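Local coordinates for aftrax (Archaeoglobus fulgidus, PDB 3ZC0), which binds duplex RNA and, as the magnesium-dependent C3PO ribonuclease of this archaeon, probably cleaves it, working as an assembly of translin-family helical subunits, at residues 28-33 / 54-59; 32-37 / 82-87; 140-145 / 179-184. The protein carries 1 engineered substitution. All coordinates share one frame; numbering follows the deposited sequence.

Contact 1 of 3, residues 28-33 / 54-59. With nucleotides of chain N.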
loop_
_atom_site.group_PDB
_atom_site.type_symbol
_atom_site.label_atom_id
_atom_site.label_comp_id
_atom_site.label_asym_id
_atom_site.label_seq_id
_atom_site.Cartn_x
_atom_site.Cartn_y
_atom_site.Cartn_z
ATOM N N ARG E 28 -24.643 -9.065 6.719
ATOM C CA ARG E 28 -23.679 -10.172 6.833
ATOM C C ARG E 28 -24.388 -11.502 6.641
ATOM O O ARG E 28 -23.898 -12.368 5.899
ATOM C CB ARG E 28 -22.802 -10.111 8.106
ATOM C CG ARG E 28 -23.069 -11.163 9.177
ATOM C CD ARG E 28 -21.840 -12.069 9.551
ATOM N NE ARG E 28 -20.525 -11.559 9.171
ATOM C CZ ARG E 28 -19.376 -12.204 9.395
ATOM N NH1 ARG E 28 -19.356 -13.380 10.002
ATOM N NH2 ARG E 28 -18.234 -11.669 9.012
ATOM N N GLU E 29 -25.572 -11.638 7.236
ATOM C CA GLU E 29 -26.373 -12.829 6.948
ATOM C C GLU E 29 -26.751 -13.028 5.463
ATOM O O GLU E 29 -26.477 -14.087 4.891
ATOM C CB GLU E 29 -27.593 -12.908 7.860
ATOM C CG GLU E 29 -27.302 -13.728 9.109
ATOM C CD GLU E 29 -28.198 -13.363 10.259
ATOM O OE1 GLU E 29 -29.295 -12.814 10.002
ATOM O OE2 GLU E 29 -27.796 -13.615 11.417
ATOM N N MET E 30 -27.351 -12.015 4.844
ATOM C CA MET E 30 -27.819 -12.133 3.466
ATOM C C MET E 30 -26.677 -12.566 2.565
ATOM O O MET E 30 -26.812 -13.498 1.753
ATOM C CB MET E 30 -28.400 -10.799 2.987
ATOM C CG MET E 30 -29.014 -10.817 1.576
ATOM S SD MET E 30 -29.694 -9.205 1.093
ATOM C CE MET E 30 -28.417 -8.528 0.065
ATOM N N ARG E 31 -25.546 -11.892 2.744
ATOM C CA ARG E 31 -24.329 -12.193 1.997
ATOM C C ARG E 31 -23.886 -13.670 2.205
ATOM O O ARG E 31 -23.714 -14.429 1.229
ATOM C CB ARG E 31 -23.234 -11.168 2.367
ATOM C CG ARG E 31 -21.996 -11.170 1.469
ATOM C CD ARG E 31 -20.851 -11.887 2.171
ATOM N NE ARG E 31 -20.623 -11.301 3.494
ATOM C CZ ARG E 31 -20.122 -11.954 4.541
ATOM N NH1 ARG E 31 -19.787 -13.237 4.427
ATOM N NH2 ARG E 31 -19.956 -11.316 5.703
ATOM N N ILE E 32 -23.747 -14.091 3.464
ATOM C CA ILE E 32 -23.429 -15.494 3.757
ATOM C C ILE E 32 -24.342 -16.513 3.042
ATOM O O ILE E 32 -23.861 -17.471 2.418
ATOM C CB ILE E 32 -23.459 -15.779 5.257
ATOM C CG1 ILE E 32 -22.246 -15.145 5.936
ATOM C CG2 ILE E 32 -23.481 -17.283 5.495
ATOM C CD1 ILE E 32 -22.388 -15.041 7.445
ATOM N N HIS E 33 -25.652 -16.307 3.124
ATOM C CA HIS E 33 -26.565 -17.187 2.400
ATOM C C HIS E 33 -26.362 -17.168 0.875
ATOM O O HIS E 33 -26.423 -18.229 0.242
ATOM C CB HIS E 33 -28.025 -16.922 2.764
ATOM C CG HIS E 33 -28.383 -17.334 4.165
ATOM N ND1 HIS E 33 -28.075 -18.575 4.680
ATOM C CD2 HIS E 33 -29.028 -16.669 5.156
ATOM C CE1 HIS E 33 -28.512 -18.659 5.926
ATOM N NE2 HIS E 33 -29.094 -17.513 6.239
ATOM N N LYS E 54 -33.259 -18.778 -1.250
ATOM C CA LYS E 54 -34.517 -18.339 -0.675
ATOM C C LYS E 54 -34.231 -17.499 0.575
ATOM O O LYS E 54 -34.683 -16.345 0.657
ATOM C CB LYS E 54 -35.446 -19.534 -0.403
ATOM C CG LYS E 54 -36.432 -19.401 0.765
ATOM C CD LYS E 54 -37.071 -20.759 1.100
ATOM C CE LYS E 54 -37.796 -20.740 2.444
ATOM N NZ LYS E 54 -39.159 -20.151 2.358
ATOM N N LYS E 55 -33.441 -18.045 1.509
ATOM C CA LYS E 55 -33.158 -17.333 2.769
ATOM C C LYS E 55 -32.587 -15.938 2.506
ATOM O O LYS E 55 -33.005 -14.952 3.127
ATOM C CB LYS E 55 -32.234 -18.130 3.698
ATOM C CG LYS E 55 -32.743 -19.525 4.121
ATOM C CD LYS E 55 -31.914 -20.084 5.305
ATOM C CE LYS E 55 -32.392 -21.460 5.799
ATOM N NZ LYS E 55 -31.974 -22.596 4.905
ATOM N N ALA E 56 -31.659 -15.869 1.552
ATOM C CA ALA E 56 -31.077 -14.599 1.106
ATOM C C ALA E 56 -32.115 -13.584 0.622
ATOM O O ALA E 56 -32.196 -12.456 1.136
ATOM C CB ALA E 56 -30.072 -14.852 0.010
ATOM N N ILE E 57 -32.892 -13.975 -0.383
ATOM C CA ILE E 57 -33.919 -13.084 -0.930
ATOM C C ILE E 57 -34.954 -12.627 0.126
ATOM O O ILE E 57 -35.493 -11.510 0.076
ATOM C CB ILE E 57 -34.600 -13.746 -2.117
ATOM C CG1 ILE E 57 -33.660 -13.704 -3.329
ATOM C CG2 ILE E 57 -35.915 -13.073 -2.417
ATOM C CD1 ILE E 57 -34.078 -14.635 -4.454
ATOM N N GLU E 58 -35.206 -13.486 1.104
ATOM C CA GLU E 58 -36.092 -13.116 2.190
ATOM C C GLU E 58 -35.447 -12.082 3.102
ATOM O O GLU E 58 -36.128 -11.184 3.605
ATOM C CB GLU E 58 -36.531 -14.356 2.970
ATOM C CG GLU E 58 -37.511 -15.222 2.192
ATOM C CD GLU E 58 -37.958 -16.453 2.952
ATOM O OE1 GLU E 58 -37.280 -16.847 3.937
ATOM O OE2 GLU E 58 -38.993 -17.029 2.547
ATOM N N LEU E 59 -34.142 -12.202 3.328
ATOM C CA LEU E 59 -33.422 -11.167 4.080
ATOM C C LEU E 59 -33.403 -9.826 3.350
ATOM O O LEU E 59 -33.407 -8.774 3.987
ATOM C CB LEU E 59 -31.987 -11.582 4.350
ATOM C CG LEU E 59 -31.639 -12.250 5.672
ATOM C CD1 LEU E 59 -32.843 -12.266 6.565
ATOM C CD2 LEU E 59 -31.058 -13.662 5.441
ATOM P P C N 8 -10.986 -12.428 10.536
ATOM O OP1 C N 8 -11.414 -13.772 11.014
ATOM O OP2 C N 8 -9.836 -12.319 9.613
ATOM O "O5'" C N 8 -12.248 -11.755 9.845
ATOM C "C5'" C N 8 -13.442 -11.509 10.575
ATOM C "C4'" C N 8 -14.446 -10.801 9.712
ATOM O "O4'" C N 8 -13.988 -9.465 9.406
ATOM C "C3'" C N 8 -14.676 -11.434 8.354
ATOM O "O3'" C N 8 -15.572 -12.525 8.448
ATOM C "C2'" C N 8 -15.197 -10.268 7.517
ATOM O "O2'" C N 8 -16.586 -10.065 7.724
ATOM C "C1'" C N 8 -14.450 -9.081 8.131
ATOM N N1 C N 8 -13.302 -8.626 7.317
ATOM C C2 C N 8 -13.572 -7.878 6.168
ATOM O O2 C N 8 -14.752 -7.648 5.863
ATOM N N3 C N 8 -12.543 -7.433 5.413
ATOM C C4 C N 8 -11.289 -7.697 5.773
ATOM N N4 C N 8 -10.324 -7.227 4.988
ATOM C C5 C N 8 -10.973 -8.449 6.943
ATOM C C6 C N 8 -12.004 -8.885 7.682
ATOM P P G N 9 -15.532 -13.730 7.387
ATOM O OP1 G N 9 -16.418 -14.800 7.930
ATOM O OP2 G N 9 -14.118 -14.061 7.086
ATOM O "O5'" G N 9 -16.219 -13.094 6.094
ATOM C "C5'" G N 9 -15.623 -13.242 4.819
ATOM C "C4'" G N 9 -16.203 -12.300 3.796
ATOM O "O4'" G N 9 -15.794 -10.938 4.088
ATOM C "C3'" G N 9 -15.707 -12.558 2.383
ATOM O "O3'" G N 9 -16.481 -13.541 1.733
ATOM C "C2'" G N 9 -15.761 -11.184 1.729
ATOM O "O2'" G N 9 -17.076 -10.882 1.299
ATOM C "C1'" G N 9 -15.402 -10.277 2.904
ATOM N N9 G N 9 -13.948 -10.030 2.989
ATOM C C8 G N 9 -13.077 -10.646 3.858
ATOM N N7 G N 9 -11.842 -10.245 3.738
ATOM C C5 G N 9 -11.897 -9.301 2.728
ATOM C C6 G N 9 -10.859 -8.518 2.159
ATOM O O6 G N 9 -9.655 -8.511 2.447
ATOM N N1 G N 9 -11.341 -7.682 1.154
ATOM C C2 G N 9 -12.652 -7.610 0.751
ATOM N N2 G N 9 -12.920 -6.743 -0.232
ATOM N N3 G N 9 -13.631 -8.333 1.275
ATOM C C4 G N 9 -13.187 -9.155 2.253
#
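His33 and Lys55 meet with both side chains leaving their helices with CG anti to the carbonyl carbon, at chi1 -69° for His33, which places the root of its ring, and -59° for Lys55. The lysine's aliphatic part lies over one face of the imidazole: Lys55 CB stands 4.0 Å from the centroid of the His33 ring in a CH-pi contact, and its CD covers the same ring at 3.7 Å from His33 CE1. Leu59 takes the ring's edge instead, with its CD2 in the ring plane 3.6 Å from His33 CD2. Beside the histidine's CB, Ala56 CB lies 4.0 Å from it, and Met30 and Leu59 lie alongside, pointing opposite ways, CB to CB at 3.9 Å. No hydrogen bond crosses between the two segments, and the contact is made by van der Waals and CH-pi packing.

The outer side of helix 28-33 serves the RNA. Arg28 NH2 donates to O3' of C8 of chain N at 2.9 Å and more weakly to O2' of the same ribose, while its NH1 forms a salt bridge with Glu21 of a second subunit. Arg31 lays its guanidinium between C4' of G9 of chain N on one face and Arg28 O on the other; an alanine here would probably leave the G9 sugar without that flat partner and the nearby RNA backbone with one positive charge fewer.

The segments run antiparallel at 153° with axes 8.2 Å apart, pairing helix 6-42 with helix 46-64 in the predicted coiled coil. Helix 73-94 packs beside them, its Ala80 and Leu84 meeting Met30.

Contact 2 of 3, residues 32-37 / 82-87. With MG (magnesium ion), chain U; nucleotides of chain N.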
loop_
_atom_site.group_PDB
_atom_site.type_symbol
_atom_site.label_atom_id
_atom_site.label_comp_id
_atom_site.label_asym_id
_atom_site.label_seq_id
_atom_site.Cartn_x
_atom_site.Cartn_y
_atom_site.Cartn_z
ATOM N N ILE E 32 -23.747 -14.091 3.464
ATOM C CA ILE E 32 -23.429 -15.494 3.757
ATOM C C ILE E 32 -24.342 -16.513 3.042
ATOM O O ILE E 32 -23.861 -17.471 2.418
ATOM C CB ILE E 32 -23.459 -15.779 5.257
ATOM C CG1 ILE E 32 -22.246 -15.145 5.936
ATOM C CG2 ILE E 32 -23.481 -17.283 5.495
ATOM C CD1 ILE E 32 -22.388 -15.041 7.445
ATOM N N HIS E 33 -25.652 -16.307 3.124
ATOM C CA HIS E 33 -26.565 -17.187 2.400
ATOM C C HIS E 33 -26.362 -17.168 0.875
ATOM O O HIS E 33 -26.423 -18.229 0.242
ATOM C CB HIS E 33 -28.025 -16.922 2.764
ATOM C CG HIS E 33 -28.383 -17.334 4.165
ATOM N ND1 HIS E 33 -28.075 -18.575 4.680
ATOM C CD2 HIS E 33 -29.028 -16.669 5.156
ATOM C CE1 HIS E 33 -28.512 -18.659 5.926
ATOM N NE2 HIS E 33 -29.094 -17.513 6.239
ATOM N N SER E 34 -26.111 -15.998 0.277
ATOM C CA SER E 34 -25.875 -15.972 -1.172
ATOM C C SER E 34 -24.647 -16.798 -1.572
ATOM O O SER E 34 -24.692 -17.635 -2.508
ATOM C CB SER E 34 -25.697 -14.552 -1.670
ATOM O OG SER E 34 -26.825 -13.774 -1.356
ATOM N N THR E 35 -23.550 -16.557 -0.858
ATOM C CA THR E 35 -22.315 -17.281 -1.129
ATOM C C THR E 35 -22.568 -18.777 -0.991
ATOM O O THR E 35 -22.211 -19.566 -1.880
ATOM C CB THR E 35 -21.172 -16.856 -0.181
ATOM O OG1 THR E 35 -20.745 -15.533 -0.509
ATOM C CG2 THR E 35 -19.978 -17.797 -0.306
ATOM N N LYS E 36 -23.208 -19.148 0.118
ATOM C CA LYS E 36 -23.502 -20.543 0.404
ATOM C C LYS E 36 -24.231 -21.146 -0.787
ATOM O O LYS E 36 -23.880 -22.232 -1.255
ATOM C CB LYS E 36 -24.352 -20.679 1.670
ATOM C CG LYS E 36 -23.792 -21.631 2.738
ATOM C CD LYS E 36 -23.074 -20.863 3.844
ATOM C CE LYS E 36 -23.276 -21.486 5.221
ATOM N NZ LYS E 36 -22.502 -22.745 5.446
ATOM N N SER E 37 -25.224 -20.422 -1.296
ATOM C CA SER E 37 -26.022 -20.938 -2.395
ATOM C C SER E 37 -25.124 -21.250 -3.602
ATOM O O SER E 37 -25.223 -22.336 -4.213
ATOM C CB SER E 37 -27.153 -19.970 -2.747
ATOM O OG SER E 37 -26.737 -19.049 -3.726
ATOM N N GLN E 82 -24.480 -6.827 -4.409
ATOM C CA GLN E 82 -23.644 -7.441 -5.432
ATOM C C GLN E 82 -23.598 -8.991 -5.349
ATOM O O GLN E 82 -23.740 -9.674 -6.377
ATOM C CB GLN E 82 -22.242 -6.853 -5.360
ATOM C CG GLN E 82 -21.292 -7.403 -6.386
ATOM C CD GLN E 82 -19.901 -6.839 -6.221
ATOM O OE1 GLN E 82 -18.904 -7.546 -6.409
ATOM N NE2 GLN E 82 -19.821 -5.555 -5.864
ATOM N N GLU E 83 -23.401 -9.548 -4.146
ATOM C CA GLU E 83 -23.395 -11.022 -3.989
ATOM C C GLU E 83 -24.755 -11.672 -4.291
ATOM O O GLU E 83 -24.832 -12.807 -4.788
ATOM C CB GLU E 83 -22.941 -11.448 -2.587
ATOM C CG GLU E 83 -21.550 -10.987 -2.196
ATOM C CD GLU E 83 -20.462 -12.014 -2.499
ATOM O OE1 GLU E 83 -20.674 -12.917 -3.351
ATOM O OE2 GLU E 83 -19.384 -11.908 -1.869
ATOM N N LEU E 84 -25.826 -10.951 -3.975
ATOM C CA LEU E 84 -27.161 -11.450 -4.249
ATOM C C LEU E 84 -27.400 -11.485 -5.750
ATOM O O LEU E 84 -27.878 -12.495 -6.290
ATOM C CB LEU E 84 -28.194 -10.567 -3.575
ATOM C CG LEU E 84 -29.626 -11.072 -3.603
ATOM C CD1 LEU E 84 -29.675 -12.591 -3.435
ATOM C CD2 LEU E 84 -30.355 -10.384 -2.474
ATOM N N VAL E 85 -27.060 -10.392 -6.431
ATOM C CA VAL E 85 -27.132 -10.396 -7.887
ATOM C C VAL E 85 -26.286 -11.534 -8.466
ATOM O O VAL E 85 -26.771 -12.276 -9.318
ATOM C CB VAL E 85 -26.735 -9.050 -8.524
ATOM C CG1 VAL E 85 -26.796 -9.153 -10.033
ATOM C CG2 VAL E 85 -27.647 -7.935 -8.049
ATOM N N GLU E 86 -25.047 -11.694 -7.990
ATOM C CA GLU E 86 -24.172 -12.751 -8.503
ATOM C C GLU E 86 -24.862 -14.117 -8.424
ATOM O O GLU E 86 -24.981 -14.830 -9.436
ATOM C CB GLU E 86 -22.830 -12.778 -7.745
ATOM C CG GLU E 86 -21.798 -13.851 -8.214
ATOM C CD GLU E 86 -20.592 -13.966 -7.282
ATOM O OE1 GLU E 86 -20.558 -13.256 -6.261
ATOM O OE2 GLU E 86 -19.670 -14.765 -7.557
ATOM N N ALA E 87 -25.331 -14.459 -7.224
ATOM C CA ALA E 87 -26.019 -15.737 -6.981
ATOM C C ALA E 87 -27.237 -15.949 -7.877
ATOM O O ALA E 87 -27.448 -17.057 -8.401
ATOM C CB ALA E 87 -26.432 -15.843 -5.511
HETATM MG MG MG U . -17.909 -15.515 -6.537
ATOM P P U N 10 -15.771 -14.736 0.942
ATOM O OP1 U N 10 -16.818 -15.763 0.690
ATOM O OP2 U N 10 -14.544 -15.139 1.678
ATOM O "O5'" U N 10 -15.367 -14.053 -0.442
ATOM C "C5'" U N 10 -16.369 -13.470 -1.262
ATOM C "C4'" U N 10 -15.820 -12.427 -2.207
ATOM O "O4'" U N 10 -15.166 -11.362 -1.473
ATOM C "C3'" U N 10 -14.764 -12.887 -3.201
ATOM O "O3'" U N 10 -15.320 -13.591 -4.307
ATOM C "C2'" U N 10 -14.085 -11.574 -3.585
ATOM O "O2'" U N 10 -14.848 -10.882 -4.559
ATOM C "C1'" U N 10 -14.154 -10.786 -2.272
ATOM N N1 U N 10 -12.871 -10.797 -1.533
ATOM C C2 U N 10 -11.949 -9.817 -1.864
ATOM O O2 U N 10 -12.168 -8.975 -2.717
ATOM N N3 U N 10 -10.767 -9.852 -1.162
ATOM C C4 U N 10 -10.426 -10.762 -0.181
ATOM O O4 U N 10 -9.328 -10.677 0.369
ATOM C C5 U N 10 -11.431 -11.742 0.105
ATOM C C6 U N 10 -12.592 -11.731 -0.564
HETATM O O HOH W 1 -17.178 -15.286 -8.447
#
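Ser34, Glu83 and Ala87 carry this interface, in which small residues let two helices lie close. Ser34 points toward segment 82-87, and its CB rests 3.7 Å from the backbone O of Glu83. Its hydroxyl is turned beside the backbone N (chi1 -58°), where OG lies 3.7 Å from Leu84 CD1 while hydrogen-bonding to Met30 O one turn earlier. The buried polar atom is thus satisfied within its own helix.

Ala87 fits its methyl against the next turn: CB is 3.7 Å from Ser37 OG and 3.9 Å from Ser34 O. Those two oxygens are themselves joined by a 2.8 Å hydrogen bond from Ser37 OG to Ser34 O, which fixes the serine hydroxyl beneath the methyl.

Glu83 also sets out toward segment 32-37, but its chain bends at chi2 (-93°) and its carboxylate reaches the U10 ribose of chain N, OE2 approaching C5', while OE1 passes Thr35 OG1 at 3.9 Å. One turn on, the extended Glu86 binds the magnesium ion through OE2 at 2.2 Å; a water, Glu121 OE2 and an RNA phosphate are its other ligands, so the metal site lies beside this packing.

Segments 32-37 and 82-87, on helices 6-42 and 73-94, run near parallel, at 26° and 8.7 Å between axes. Helix 108-132 packs on segment 82-87, Phe115 against Val85 and Ala117 against Glu86, and helix 46-64 adds Ala56 and Leu60.

Contact 3 of 3, residues 140-145 / 179-184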
loop_
_atom_site.group_PDB
_atom_site.type_symbol
_atom_site.label_atom_id
_atom_site.label_comp_id
_atom_site.label_asym_id
_atom_site.label_seq_id
_atom_site.Cartn_x
_atom_site.Cartn_y
_atom_site.Cartn_z
ATOM N N ARG E 140 -22.753 -23.652 -23.994
ATOM C CA ARG E 140 -23.751 -22.665 -23.595
ATOM C C ARG E 140 -23.144 -21.697 -22.591
ATOM O O ARG E 140 -23.219 -20.482 -22.767
ATOM C CB ARG E 140 -25.021 -23.330 -23.050
ATOM C CG ARG E 140 -25.788 -24.114 -24.121
ATOM C CD ARG E 140 -27.162 -24.554 -23.645
ATOM N NE ARG E 140 -27.092 -25.478 -22.512
ATOM C CZ ARG E 140 -27.175 -26.803 -22.610
ATOM N NH1 ARG E 140 -27.328 -27.377 -23.798
ATOM N NH2 ARG E 140 -27.106 -27.553 -21.517
ATOM N N MET E 141 -22.493 -22.239 -21.569
ATOM C CA MET E 141 -21.829 -21.393 -20.586
ATOM C C MET E 141 -20.880 -20.393 -21.218
ATOM O O MET E 141 -20.923 -19.212 -20.898
ATOM C CB MET E 141 -21.116 -22.236 -19.544
ATOM C CG MET E 141 -22.067 -23.152 -18.789
ATOM S SD MET E 141 -23.356 -22.264 -17.907
ATOM C CE MET E 141 -24.728 -22.320 -19.054
ATOM N N LEU E 142 -20.036 -20.863 -22.123
ATOM C CA LEU E 142 -19.129 -19.971 -22.826
ATOM C C LEU E 142 -19.934 -18.841 -23.457
ATOM O O LEU E 142 -19.558 -17.664 -23.363
ATOM C CB LEU E 142 -18.359 -20.727 -23.910
ATOM C CG LEU E 142 -16.847 -20.893 -23.775
ATOM C CD1 LEU E 142 -16.271 -20.190 -22.547
ATOM C CD2 LEU E 142 -16.525 -22.371 -23.749
ATOM N N GLU E 143 -21.055 -19.208 -24.083
ATOM C CA GLU E 143 -21.872 -18.241 -24.819
ATOM C C GLU E 143 -22.400 -17.168 -23.881
ATOM O O GLU E 143 -22.198 -15.977 -24.148
ATOM C CB GLU E 143 -23.014 -18.925 -25.586
ATOM C CG GLU E 143 -22.561 -19.753 -26.804
ATOM C CD GLU E 143 -23.711 -20.483 -27.517
ATOM O OE1 GLU E 143 -24.892 -20.275 -27.151
ATOM O OE2 GLU E 143 -23.428 -21.269 -28.451
ATOM N N VAL E 144 -23.046 -17.576 -22.780
ATOM C CA VAL E 144 -23.515 -16.597 -21.781
ATOM C C VAL E 144 -22.375 -15.720 -21.236
ATOM O O VAL E 144 -22.500 -14.496 -21.235
ATOM C CB VAL E 144 -24.435 -17.202 -20.635
ATOM C CG1 VAL E 144 -24.218 -18.666 -20.469
ATOM C CG2 VAL E 144 -24.249 -16.467 -19.304
ATOM N N MET E 145 -21.268 -16.345 -20.823
ATOM C CA MET E 145 -20.077 -15.629 -20.351
ATOM C C MET E 145 -19.705 -14.510 -21.296
ATOM O O MET E 145 -19.640 -13.332 -20.907
ATOM C CB MET E 145 -18.892 -16.589 -20.193
ATOM C CG MET E 145 -19.025 -17.497 -18.966
ATOM S SD MET E 145 -17.793 -18.804 -18.809
ATOM C CE MET E 145 -16.288 -17.815 -18.938
ATOM N N ARG E 179 -9.456 -18.325 -20.620
ATOM C CA ARG E 179 -8.929 -19.523 -19.995
ATOM C C ARG E 179 -9.899 -20.665 -20.309
ATOM O O ARG E 179 -9.497 -21.733 -20.769
ATOM C CB ARG E 179 -8.725 -19.305 -18.483
ATOM C CG ARG E 179 -7.725 -20.257 -17.811
ATOM C CD ARG E 179 -7.370 -19.828 -16.369
ATOM N NE ARG E 179 -6.674 -18.541 -16.298
ATOM C CZ ARG E 179 -7.195 -17.421 -15.792
ATOM N NH1 ARG E 179 -8.434 -17.412 -15.302
ATOM N NH2 ARG E 179 -6.476 -16.300 -15.771
ATOM N N THR E 180 -11.185 -20.403 -20.130
ATOM C CA THR E 180 -12.199 -21.407 -20.377
ATOM C C THR E 180 -12.158 -21.871 -21.838
ATOM O O THR E 180 -12.239 -23.066 -22.111
ATOM C CB THR E 180 -13.606 -20.915 -19.939
ATOM O OG1 THR E 180 -13.540 -20.472 -18.576
ATOM C CG2 THR E 180 -14.642 -22.037 -20.033
ATOM N N LYS E 181 -11.985 -20.933 -22.766
ATOM C CA LYS E 181 -11.912 -21.282 -24.178
ATOM C C LYS E 181 -10.760 -22.247 -24.383
ATOM O O LYS E 181 -10.933 -23.303 -25.003
ATOM C CB LYS E 181 -11.755 -20.035 -25.054
ATOM C CG LYS E 181 -13.067 -19.309 -25.343
ATOM C CD LYS E 181 -12.806 -18.072 -26.161
ATOM C CE LYS E 181 -14.062 -17.553 -26.828
ATOM N NZ LYS E 181 -13.701 -16.514 -27.843
ATOM N N SER E 182 -9.601 -21.890 -23.831
ATOM C CA SER E 182 -8.413 -22.734 -23.906
ATOM C C SER E 182 -8.675 -24.158 -23.384
ATOM O O SER E 182 -8.265 -25.136 -24.012
ATOM C CB SER E 182 -7.251 -22.089 -23.154
ATOM O OG SER E 182 -6.236 -23.041 -22.874
ATOM N N ASP E 183 -9.373 -24.260 -22.253
ATOM C CA ASP E 183 -9.719 -25.551 -21.666
ATOM C C ASP E 183 -10.650 -26.338 -22.578
ATOM O O ASP E 183 -10.476 -27.545 -22.801
ATOM C CB ASP E 183 -10.413 -25.353 -20.319
ATOM C CG ASP E 183 -9.481 -24.826 -19.254
ATOM O OD1 ASP E 183 -8.293 -25.216 -19.261
ATOM O OD2 ASP E 183 -9.933 -24.019 -18.411
ATOM N N TYR E 184 -11.649 -25.640 -23.096
ATOM C CA TYR E 184 -12.612 -26.230 -23.999
ATOM C C TYR E 184 -11.908 -26.788 -25.225
ATOM O O TYR E 184 -12.239 -27.873 -25.689
ATOM C CB TYR E 184 -13.635 -25.181 -24.410
ATOM C CG TYR E 184 -14.602 -25.660 -25.454
ATOM C CD1 TYR E 184 -15.717 -26.416 -25.099
ATOM C CD2 TYR E 184 -14.405 -25.351 -26.798
ATOM C CE1 TYR E 184 -16.610 -26.862 -26.060
ATOM C CE2 TYR E 184 -15.284 -25.790 -27.765
ATOM C CZ TYR E 184 -16.388 -26.546 -27.397
ATOM O OH TYR E 184 -17.266 -26.971 -28.378
#
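Thr180 is the first residue of its segment to meet helix 140-145, and it offers each of its branches to a different partner. With CG2 anti to the backbone N, the methyl is set against Leu142, 3.5 Å from that residue's CD1, and the two side chains lie side by side with their ends pointing opposite ways. OG1 faces Met145, whose CE lies 3.8 Å away after the methionine chain bends at its last torsion (chi3 53°). The hydroxyl oxygen finds its hydrogen bonds elsewhere, with Gly176 O and Arg123 NH1, so a methyl group can border it without leaving it unsatisfied.

Lys181 comes nearest with CG, 4.3 Å from Leu142 CD1. Beyond that point the chain runs on extended to a salt bridge between NZ and Glu146 OE2. Asp183 pairs its OD2 with Arg123, the arginine that also serves Thr180.

Tyr184 closes the contact one turn after Thr180. Its CB is 4.1 Å and its CG 4.2 Å from Leu142 CD2, the ring being approached obliquely. Leu142 is therefore gripped through both of its methyls, CD1 against Thr180 and Lys181, CD2 against Tyr184 and, at longer range, Thr180; it has more of its surface buried by the contact than any other residue. No hydrogen bond crosses between the segments.

Segments 140-145 and 179-184, on helices 135-153 and 166-187, are antiparallel at 159°, their axes 10.9 Å apart, a separation bridged by side chains. Helix 108-132 lies against both, its Leu122 on Met141 and Val144, its Leu127 on Asp183.

Overall arrangement
Contacts 1 and 2 both start from helix 6-42, share Ile32 and His33, and lie with centres 7 Å apart; there helices 46-64 and 73-94, consecutive in the chain, dock on one long helix. Contact 3 follows later in sequence, joining helices 135-153 and 166-187 with its centre 29 Å from contact 1 and 22 Å from contact 2. Contact 2 lies near the middle of the chain, contacts 1 and 3 on opposite sides of its centre. Helix 108-132, bearing Glu121, touches both contact 2 and contact 3. RNA is met at each contact, and neighbouring subunits border them all, so RNA binding and assembly draw on the same helical scaffold.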